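Local coordinates for translation initiation factor eif-2b-like protein (Chaetomium thermophilum, PDB 4ZEO) that is the delta subunit of eIF2B, the exchange factor that reloads eIF2 with GTP, and probably acts in translation initiation as part of its regulatory subcomplex, at residues S353-G358 / A375-A380; A361-G366 / F426-E431; Y270-N275 / I389-T394; Q278-G283 / E296-R301. All blocks are in the same frame, centred on the assembly; numbering follows the deposited sequence.

Interaction 1: S353-G358 / A375-A380; sequences SNVFLG and ADVAMA
Val355 and Val377 touch through one methyl each. Val355 CG1 lies 4.1 Å from Val377 CG1, and the two side chains pass at a slant. In both valines the touching methyl stands opposite the backbone N (chi1 175° in Val355, -180° in Val377). Leu357 completes the packed part by spreading its two methyls over consecutive helix residues. Its CD2 sits 4.1 Å from Ala378 CB. Its CD1 is a little farther from the helix, at 4.4 Å from Val377 CG1. No hydrogen bond crosses between 353-358 and 375-380, and the contact is wholly apolar. All four touching residues are buried. Val287 and Tyr289 of the adjacent strand 285-289 pack on Val355 and Val377, and Thr429 of the small antiparallel sheet packs on Ala378.

The other side of the helix is looser. Asp376, Met379 and Ala380 are partly exposed and do not reach the strand. Asp376 rests on Leu342 and Met379 on Tyr433, both in loops. On the strand, Phe356 belongs to the far side of the sheet, where it packs on Ile280.

The axes of strand 354-358 and helix 375-380 approach to 9.8 Å, and their directions are 153° apart. The helix therefore runs back nearly antiparallel to the strand. The chain then enters strand 387-391, which lies beside 354-358 and parallel to it. This strand, helix and next strand form a beta-alpha-beta crossover, with a small antiparallel excursion before the helix, as in Rossmann-like folds.

Interaction 2: A361-G366 / F426-E431; sequences AIFANG and FDNTHE
Phe363 and Asn428 meet with ring and amide tilted against each other. The amide nitrogen approaches the ring obliquely, with Asn428 ND2 3.5 Å from Phe363 CE2. The ring and amide planes are 53° apart, so the two groups are neither stacked nor perpendicular. The polar partner of Asn428 ND2 is Ser367 OG, which also bonds to Asn365 OD1. The other ends of the two amides are joined by water. Asn365 ND2 donates to this water at 2.9 Å, and the water donates to Asn428 OD1 at 2.6 Å. Ser367 and the water thus link both amides and limit how they can turn.

Residues 363-366 form a type I beta turn, closed by Gly366 N bonding to Phe363 O at 2.9 Å. The turn lies in the hairpin connection between strands 361-362 and 368-371. Strand 426-429 pairs with 368-371 from its other side, giving a three-stranded antiparallel sheet. The turn leads into 368-371, so its last residue, Gly366, comes beside Glu431 just past the end of strand 426-429. Phe363 also meets the rings of His369 and Phe224.

At the far end the contact is made to backbone. Glu431 CB lies 3.5 Å from Gly366 O, and the Glu431 chain extends beyond CG alongside residues 365-366. A second water accepts from Glu431 N at 3.1 Å and donates to Asn365 O at the same distance. It sits over the centre of one face of the His430 ring, with the water O 3.2 Å above the ring plane. Asn365, Asn428 and Glu431 are solvent-exposed.

Interaction 3: Y270-N275 / I389-T394; sequences YVIARN and IVLCET
The backbones of 270-275 and 389-394 come closest at Ile272 and Leu391, whose CA atoms are 7.0 Å apart. The first segment is helical throughout. The second is strand up to Leu391 and then leaves the sheet as a loop. The helix meets the chain where strand gives way to loop, and Ile272 makes every close contact from the helix side.

Its two branches have different targets. Ile272 CG2 packs on Leu391 CB at 4.0 Å, and the two side chains lie alongside each other, pointing opposite ways. The longer branch leaves beside the backbone N (chi1 -70°) and is extended at chi2, which carries its end to the peptide after the strand. There Ile272 CD1 lies 3.7 Å from Cys392 O. It also reaches Glu393 CG at 3.9 Å.

The strand belongs to the parallel sheet of a Rossmann-like domain. Helix 246-277 covers one face of this sheet at the C-terminal end of strand 387-391, alongside helix 293-304, whose Thr298 also touches Leu391. The Glu393 chain bends at chi2 (88°), and its carboxylate forms a salt bridge with Arg293 through OE2.

On the exposed side of the helix, Arg274 NH1 donates to Tyr270 OH at 3.1 Å, one turn back. The hydroxyl oxygen is tilted 19° out of the guanidinium plane. Both residues touch a crystal neighbour.

Interaction 4: Q278-G283 / E296-R301; sequences QSINDG and EKTLLR
Thr298 is the first residue of the helical segment to meet Ile280. Its methyl does the touching, with Thr298 CG2 3.9 Å from Ile280 CD1, and the two side chains run across one another at an angle. The first torsion sets the methyl far from the threonine's own backbone N and the hydroxyl close to it (OG1 chi1 -64°). The hydroxyl is thus turned back along the helix, where OG1 bonds to Leu294 O. This buried polar group is satisfied without help from the loop.

Leu299 follows. Its CB points away from the loop, but one methyl of the branched end, CD2, still reaches Ile280. Leu299 CD2 sits 3.7 Å from Ile280 CD1, and the two side chains cross at about a right angle. One methyl of Ile280 therefore touches both helix residues. Ile286 and Phe309 pack on both Ile280 and Leu299, which extends the apolar cluster.

Ile280 comes just before strand 285-289, and helix 293-304 just after it. The helix packs back against the chain entering the strand, as expected of a beta-alpha unit in a Rossmann-like fold.

In the fold
Interactions 1, 3 and 4 are buried and have no hydrogen bond across their segments. Interactions 1 and 4 are methyl on methyl, while in 3 a methyl also rests on a peptide. Interaction 2 is a surface contact bridged by water. Interactions 1 and 3 reach neighbouring strands of the same parallel sheet, joined by backbone bonds between Val355 or Leu357 and Ile389. Interaction 1 covers one face of that sheet. Interactions 3 and 4 lie on the other, with Arg274 beside Arg301, and Phe356 reaches Ser279 there. Interaction 2 belongs to the small antiparallel sheet. It adjoins interaction 1 where Asp427 OD2 bonds to Ala375 N, and interaction 3 where Ile362 meets Cys392.

Interaction 1: S353-G358 / A375-A380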
# COMPACT_ATOMS: atom_id res chain seq x y z
N SER A 353 7.25 14.55 20.39
CA SER A 353 6.35 14.31 19.26
C SER A 353 6.31 12.83 18.85
O SER A 353 7.20 12.04 19.18
CB SER A 353 6.75 15.17 18.04
OG SER A 353 7.90 14.65 17.38
N ASN A 354 5.27 12.45 18.11
CA ASN A 354 5.24 11.11 17.53
C ASN A 354 5.19 11.18 16.00
O ASN A 354 4.35 11.86 15.43
CB ASN A 354 4.02 10.34 18.04
CG ASN A 354 4.21 9.82 19.45
OD1 ASN A 354 4.95 8.87 19.68
ND2 ASN A 354 3.53 10.44 20.40
N VAL A 355 6.04 10.40 15.35
CA VAL A 355 6.12 10.43 13.91
C VAL A 355 5.38 9.21 13.33
O VAL A 355 5.67 8.08 13.70
CB VAL A 355 7.59 10.42 13.44
CG1 VAL A 355 7.67 10.33 11.94
CG2 VAL A 355 8.35 11.65 13.96
N PHE A 356 4.41 9.46 12.46
CA PHE A 356 3.68 8.41 11.78
C PHE A 356 4.03 8.49 10.32
O PHE A 356 3.86 9.52 9.70
CB PHE A 356 2.16 8.53 11.94
CG PHE A 356 1.63 8.14 13.30
CD1 PHE A 356 1.00 6.93 13.48
CD2 PHE A 356 1.76 9.00 14.38
CE1 PHE A 356 0.50 6.57 14.75
CE2 PHE A 356 1.27 8.64 15.64
CZ PHE A 356 0.65 7.44 15.83
N LEU A 357 4.51 7.38 9.77
CA LEU A 357 4.91 7.30 8.38
C LEU A 357 4.25 6.13 7.65
O LEU A 357 3.95 5.09 8.26
CB LEU A 357 6.43 7.19 8.30
CG LEU A 357 7.38 8.40 8.27
CD1 LEU A 357 6.79 9.83 8.35
CD2 LEU A 357 8.63 8.21 9.15
N GLY A 358 4.05 6.29 6.35
CA GLY A 358 3.55 5.24 5.49
C GLY A 358 4.51 5.11 4.32
O GLY A 358 5.28 6.03 4.04
N ALA A 375 13.20 8.94 4.94
CA ALA A 375 14.34 8.49 5.72
C ALA A 375 14.95 9.61 6.56
O ALA A 375 15.34 9.39 7.70
CB ALA A 375 15.41 7.89 4.81
N ASP A 376 15.02 10.82 5.99
CA ASP A 376 15.58 11.94 6.73
C ASP A 376 14.71 12.25 7.95
O ASP A 376 15.24 12.52 9.03
CB ASP A 376 15.73 13.17 5.83
CG ASP A 376 16.59 12.88 4.63
OD1 ASP A 376 17.83 12.92 4.76
OD2 ASP A 376 16.04 12.58 3.57
N VAL A 377 13.40 12.18 7.77
CA VAL A 377 12.45 12.41 8.85
C VAL A 377 12.60 11.35 9.97
O VAL A 377 12.73 11.71 11.14
CB VAL A 377 10.99 12.37 8.34
CG1 VAL A 377 10.00 12.61 9.47
CG2 VAL A 377 10.81 13.42 7.27
N ALA A 378 12.64 10.07 9.59
CA ALA A 378 12.82 8.97 10.54
C ALA A 378 14.19 9.03 11.25
O ALA A 378 14.29 8.75 12.44
CB ALA A 378 12.66 7.63 9.84
N MET A 379 15.24 9.36 10.51
CA MET A 379 16.56 9.50 11.13
C MET A 379 16.61 10.64 12.15
O MET A 379 17.17 10.49 13.24
CB MET A 379 17.63 9.72 10.06
CG MET A 379 17.96 8.46 9.25
SD MET A 379 19.35 8.66 8.10
CE MET A 379 18.60 9.72 6.87
N ALA A 380 16.02 11.78 11.79
CA ALA A 380 15.99 12.95 12.67
C ALA A 380 15.22 12.67 13.95
O ALA A 380 15.62 13.06 15.04
CB ALA A 380 15.40 14.16 11.94

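Interaction 2: A361-G366 / F426-E431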
# COMPACT_ATOMS: atom_id res chain seq x y z
N ALA A 361 6.54 -0.23 0.54
CA ALA A 361 6.88 -1.62 0.85
C ALA A 361 7.77 -1.73 2.07
O ALA A 361 8.39 -0.75 2.50
CB ALA A 361 7.58 -2.29 -0.34
N ILE A 362 7.85 -2.95 2.60
CA ILE A 362 8.82 -3.24 3.64
C ILE A 362 9.65 -4.42 3.19
O ILE A 362 9.13 -5.46 2.79
CB ILE A 362 8.16 -3.51 4.98
CG1 ILE A 362 7.42 -2.24 5.41
CG2 ILE A 362 9.20 -3.92 6.00
CD1 ILE A 362 6.94 -2.24 6.78
N PHE A 363 10.96 -4.24 3.20
CA PHE A 363 11.88 -5.26 2.72
C PHE A 363 12.08 -6.32 3.79
O PHE A 363 11.69 -6.15 4.94
CB PHE A 363 13.22 -4.63 2.33
CG PHE A 363 13.16 -3.74 1.12
CD1 PHE A 363 13.06 -4.28 -0.15
CD2 PHE A 363 13.16 -2.36 1.26
CE1 PHE A 363 12.99 -3.46 -1.25
CE2 PHE A 363 13.08 -1.55 0.16
CZ PHE A 363 13.00 -2.10 -1.10
N ALA A 364 12.72 -7.41 3.38
CA ALA A 364 13.01 -8.55 4.24
C ALA A 364 13.89 -8.15 5.43
O ALA A 364 13.77 -8.71 6.52
CB ALA A 364 13.67 -9.64 3.44
N ASN A 365 14.80 -7.20 5.22
CA ASN A 365 15.65 -6.68 6.30
C ASN A 365 14.94 -5.70 7.24
O ASN A 365 15.55 -5.15 8.14
CB ASN A 365 16.92 -6.03 5.71
CG ASN A 365 16.65 -4.69 5.07
OD1 ASN A 365 15.50 -4.31 4.79
ND2 ASN A 365 17.72 -3.98 4.78
N GLY A 366 13.67 -5.44 6.97
CA GLY A 366 12.87 -4.58 7.83
C GLY A 366 12.87 -3.11 7.45
O GLY A 366 12.31 -2.29 8.16
N PHE A 426 12.18 7.27 -4.50
CA PHE A 426 12.00 6.51 -3.28
C PHE A 426 13.31 6.51 -2.52
O PHE A 426 14.37 6.62 -3.13
CB PHE A 426 11.58 5.06 -3.58
CG PHE A 426 10.18 4.93 -4.11
CD1 PHE A 426 9.09 5.26 -3.31
CD2 PHE A 426 9.96 4.51 -5.42
CE1 PHE A 426 7.80 5.16 -3.80
CE2 PHE A 426 8.66 4.40 -5.92
CZ PHE A 426 7.58 4.72 -5.11
N ASP A 427 13.25 6.43 -1.19
CA ASP A 427 14.47 6.21 -0.42
C ASP A 427 14.24 5.05 0.57
O ASP A 427 13.12 4.55 0.72
CB ASP A 427 14.96 7.50 0.29
CG ASP A 427 14.02 8.00 1.39
OD1 ASP A 427 13.13 7.26 1.85
OD2 ASP A 427 14.18 9.16 1.82
N ASN A 428 15.30 4.61 1.23
CA ASN A 428 15.21 3.50 2.15
C ASN A 428 15.35 3.90 3.61
O ASN A 428 16.35 4.50 3.99
CB ASN A 428 16.27 2.47 1.80
CG ASN A 428 16.09 1.18 2.55
OD1 ASN A 428 16.88 0.88 3.44
ND2 ASN A 428 15.04 0.44 2.23
N THR A 429 14.36 3.57 4.42
CA THR A 429 14.50 3.84 5.85
C THR A 429 14.89 2.57 6.57
O THR A 429 14.07 1.65 6.71
CB THR A 429 13.21 4.44 6.48
OG1 THR A 429 12.88 5.69 5.86
CG2 THR A 429 13.41 4.67 7.97
N HIS A 430 16.14 2.53 7.07
CA HIS A 430 16.68 1.35 7.77
C HIS A 430 15.84 1.10 9.02
O HIS A 430 15.36 2.04 9.64
CB HIS A 430 18.14 1.58 8.15
CG HIS A 430 18.85 0.34 8.59
ND1 HIS A 430 18.67 -0.20 9.84
CD2 HIS A 430 19.80 -0.41 7.99
CE1 HIS A 430 19.43 -1.27 9.97
NE2 HIS A 430 20.13 -1.42 8.86
N GLU A 431 15.65 -0.17 9.40
CA GLU A 431 14.80 -0.53 10.54
C GLU A 431 15.26 0.12 11.87
O GLU A 431 14.49 0.30 12.80
CB GLU A 431 14.71 -2.04 10.69
CG GLU A 431 15.76 -2.66 11.60
CD GLU A 431 15.44 -4.10 11.90
OE1 GLU A 431 16.35 -4.83 12.37
OE2 GLU A 431 14.27 -4.50 11.68
O HOH W 1 17.11 -2.52 7.92
O HOH W 2 18.26 -1.30 3.96

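Interaction 3: Y270-N275 / I389-T394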
# COMPACT_ATOMS: atom_id res chain seq x y z
N TYR A 270 -9.08 -0.11 7.56
CA TYR A 270 -9.87 0.24 8.73
C TYR A 270 -9.14 -0.16 10.01
O TYR A 270 -9.04 0.64 10.93
CB TYR A 270 -11.24 -0.44 8.69
CG TYR A 270 -12.05 -0.17 9.92
CD1 TYR A 270 -12.90 0.94 9.99
CD2 TYR A 270 -11.92 -0.98 11.05
CE1 TYR A 270 -13.62 1.21 11.14
CE2 TYR A 270 -12.61 -0.71 12.19
CZ TYR A 270 -13.47 0.38 12.24
OH TYR A 270 -14.17 0.62 13.39
N VAL A 271 -8.65 -1.39 10.06
CA VAL A 271 -8.02 -1.92 11.26
C VAL A 271 -6.75 -1.16 11.59
O VAL A 271 -6.57 -0.76 12.75
CB VAL A 271 -7.71 -3.45 11.12
CG1 VAL A 271 -6.78 -3.93 12.25
CG2 VAL A 271 -8.99 -4.26 11.06
N ILE A 272 -5.91 -0.90 10.60
CA ILE A 272 -4.66 -0.16 10.83
C ILE A 272 -4.96 1.26 11.34
O ILE A 272 -4.36 1.72 12.31
CB ILE A 272 -3.79 -0.07 9.54
CG1 ILE A 272 -3.20 -1.44 9.19
CG2 ILE A 272 -2.65 0.93 9.72
CD1 ILE A 272 -2.55 -1.51 7.80
N ALA A 273 -5.89 1.95 10.70
CA ALA A 273 -6.22 3.32 11.10
C ALA A 273 -6.79 3.32 12.52
O ALA A 273 -6.42 4.16 13.34
CB ALA A 273 -7.20 3.96 10.13
N ARG A 274 -7.65 2.36 12.81
CA ARG A 274 -8.25 2.29 14.13
C ARG A 274 -7.21 1.93 15.19
O ARG A 274 -7.13 2.55 16.23
CB ARG A 274 -9.39 1.27 14.17
CG ARG A 274 -9.89 1.03 15.56
CD ARG A 274 -11.30 0.50 15.56
NE ARG A 274 -11.80 0.36 16.92
CZ ARG A 274 -13.02 -0.04 17.25
NH1 ARG A 274 -13.91 -0.33 16.32
NH2 ARG A 274 -13.36 -0.14 18.53
N ASN A 275 -6.40 0.93 14.91
CA ASN A 275 -5.42 0.51 15.89
C ASN A 275 -4.30 1.55 16.05
O ASN A 275 -3.82 1.77 17.15
CB ASN A 275 -4.90 -0.88 15.53
CG ASN A 275 -5.95 -1.96 15.77
OD1 ASN A 275 -7.06 -1.66 16.19
ND2 ASN A 275 -5.61 -3.21 15.47
N ILE A 389 6.58 5.54 14.06
CA ILE A 389 5.60 4.50 13.81
C ILE A 389 5.30 4.42 12.35
O ILE A 389 4.87 5.41 11.73
CB ILE A 389 4.29 4.74 14.58
CG1 ILE A 389 4.62 4.96 16.06
CG2 ILE A 389 3.34 3.55 14.44
CD1 ILE A 389 3.40 4.98 16.96
N VAL A 390 5.51 3.23 11.80
CA VAL A 390 5.24 3.00 10.39
C VAL A 390 3.97 2.18 10.25
O VAL A 390 3.80 1.16 10.93
CB VAL A 390 6.41 2.27 9.71
CG1 VAL A 390 6.00 1.79 8.30
CG2 VAL A 390 7.64 3.16 9.67
N LEU A 391 3.08 2.65 9.38
CA LEU A 391 1.79 2.01 9.10
C LEU A 391 1.83 1.33 7.74
O LEU A 391 2.13 1.97 6.73
CB LEU A 391 0.66 3.03 9.12
CG LEU A 391 0.61 3.97 10.33
CD1 LEU A 391 -0.51 5.02 10.18
CD2 LEU A 391 0.43 3.16 11.62
N CYS A 392 1.56 0.03 7.72
CA CYS A 392 1.68 -0.71 6.47
C CYS A 392 0.89 -2.03 6.47
O CYS A 392 0.90 -2.78 7.45
CB CYS A 392 3.18 -0.94 6.20
SG CYS A 392 3.62 -1.56 4.58
N GLU A 393 0.28 -2.35 5.33
CA GLU A 393 -0.46 -3.60 5.17
C GLU A 393 0.54 -4.73 5.01
O GLU A 393 1.60 -4.54 4.42
CB GLU A 393 -1.41 -3.53 3.96
CG GLU A 393 -2.44 -2.41 4.04
CD GLU A 393 -1.96 -1.05 3.46
OE1 GLU A 393 -0.73 -0.82 3.30
OE2 GLU A 393 -2.84 -0.22 3.16
N THR A 394 0.19 -5.92 5.49
CA THR A 394 1.10 -7.06 5.45
C THR A 394 1.45 -7.45 4.03
O THR A 394 2.54 -7.96 3.78
CB THR A 394 0.50 -8.31 6.16
OG1 THR A 394 -0.73 -8.69 5.54
CG2 THR A 394 0.26 -8.04 7.60

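Interaction 4: Q278-G283 / E296-R301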
# COMPACT_ATOMS: atom_id res chain seq x y z
N GLN A 278 -5.35 4.47 18.29
CA GLN A 278 -5.26 4.12 19.71
C GLN A 278 -3.99 4.71 20.32
O GLN A 278 -3.95 5.04 21.51
CB GLN A 278 -5.29 2.61 19.90
CG GLN A 278 -6.68 2.03 19.88
CD GLN A 278 -6.67 0.52 19.97
OE1 GLN A 278 -5.61 -0.10 19.87
NE2 GLN A 278 -7.84 -0.07 20.10
N SER A 279 -2.94 4.78 19.52
CA SER A 279 -1.68 5.35 19.94
C SER A 279 -1.76 6.86 20.15
O SER A 279 -0.94 7.42 20.87
CB SER A 279 -0.59 5.04 18.92
OG SER A 279 0.04 3.82 19.25
N ILE A 280 -2.69 7.52 19.47
CA ILE A 280 -2.84 8.95 19.60
C ILE A 280 -3.67 9.32 20.82
O ILE A 280 -4.71 8.74 21.07
CB ILE A 280 -3.44 9.55 18.33
CG1 ILE A 280 -2.48 9.25 17.17
CG2 ILE A 280 -3.66 11.05 18.49
CD1 ILE A 280 -2.97 9.68 15.85
N ASN A 281 -3.19 10.30 21.58
CA ASN A 281 -3.82 10.69 22.84
C ASN A 281 -4.02 12.18 22.88
O ASN A 281 -3.39 12.90 22.11
CB ASN A 281 -2.96 10.25 24.01
CG ASN A 281 -2.87 8.76 24.15
OD1 ASN A 281 -3.88 8.07 24.29
ND2 ASN A 281 -1.66 8.24 24.01
N ASP A 282 -4.84 12.66 23.81
CA ASP A 282 -5.11 14.09 23.90
C ASP A 282 -3.83 14.84 24.25
O ASP A 282 -3.10 14.45 25.16
CB ASP A 282 -6.17 14.37 24.96
CG ASP A 282 -7.54 14.54 24.37
OD1 ASP A 282 -7.63 14.95 23.20
OD2 ASP A 282 -8.54 14.28 25.08
N GLY A 283 -3.58 15.93 23.54
CA GLY A 283 -2.39 16.74 23.74
C GLY A 283 -1.15 16.30 22.98
O GLY A 283 -0.09 16.89 23.15
N GLU A 296 -3.31 9.56 6.94
CA GLU A 296 -4.49 10.41 6.84
C GLU A 296 -5.71 9.79 7.53
O GLU A 296 -6.41 10.47 8.29
CB GLU A 296 -4.80 10.69 5.36
CG GLU A 296 -6.02 11.57 5.11
CD GLU A 296 -6.09 12.03 3.66
OE1 GLU A 296 -5.08 11.90 2.93
OE2 GLU A 296 -7.16 12.51 3.23
N LYS A 297 -5.95 8.50 7.28
CA LYS A 297 -7.07 7.76 7.87
C LYS A 297 -6.96 7.69 9.38
O LYS A 297 -7.98 7.82 10.10
CB LYS A 297 -7.14 6.34 7.32
CG LYS A 297 -7.51 6.18 5.84
CD LYS A 297 -8.88 6.66 5.49
CE LYS A 297 -9.14 6.46 3.99
NZ LYS A 297 -10.50 6.94 3.56
N THR A 298 -5.74 7.49 9.85
CA THR A 298 -5.48 7.39 11.28
C THR A 298 -5.78 8.69 11.99
O THR A 298 -6.48 8.71 13.02
CB THR A 298 -4.03 7.02 11.55
OG1 THR A 298 -3.78 5.71 11.03
CG2 THR A 298 -3.77 7.04 13.04
N LEU A 299 -5.28 9.79 11.42
CA LEU A 299 -5.48 11.12 11.98
C LEU A 299 -6.96 11.49 11.95
O LEU A 299 -7.48 12.04 12.91
CB LEU A 299 -4.63 12.16 11.22
CG LEU A 299 -3.10 11.92 11.38
CD1 LEU A 299 -2.24 12.95 10.61
CD2 LEU A 299 -2.70 11.91 12.86
N LEU A 300 -7.65 11.17 10.86
CA LEU A 300 -9.09 11.44 10.80
C LEU A 300 -9.84 10.60 11.84
O LEU A 300 -10.78 11.06 12.46
CB LEU A 300 -9.64 11.21 9.38
CG LEU A 300 -9.11 12.23 8.35
CD1 LEU A 300 -9.58 11.94 6.92
CD2 LEU A 300 -9.41 13.67 8.75
N ARG A 301 -9.40 9.37 12.05
CA ARG A 301 -10.03 8.50 13.03
C ARG A 301 -9.89 9.04 14.46
O ARG A 301 -10.88 9.10 15.21
CB ARG A 301 -9.45 7.08 12.92
CG ARG A 301 -9.95 6.10 13.96
CD ARG A 301 -11.32 5.59 13.64
NE ARG A 301 -11.78 4.75 14.72
CZ ARG A 301 -12.90 4.03 14.72
NH1 ARG A 301 -13.72 4.03 13.67
NH2 ARG A 301 -13.20 3.30 15.78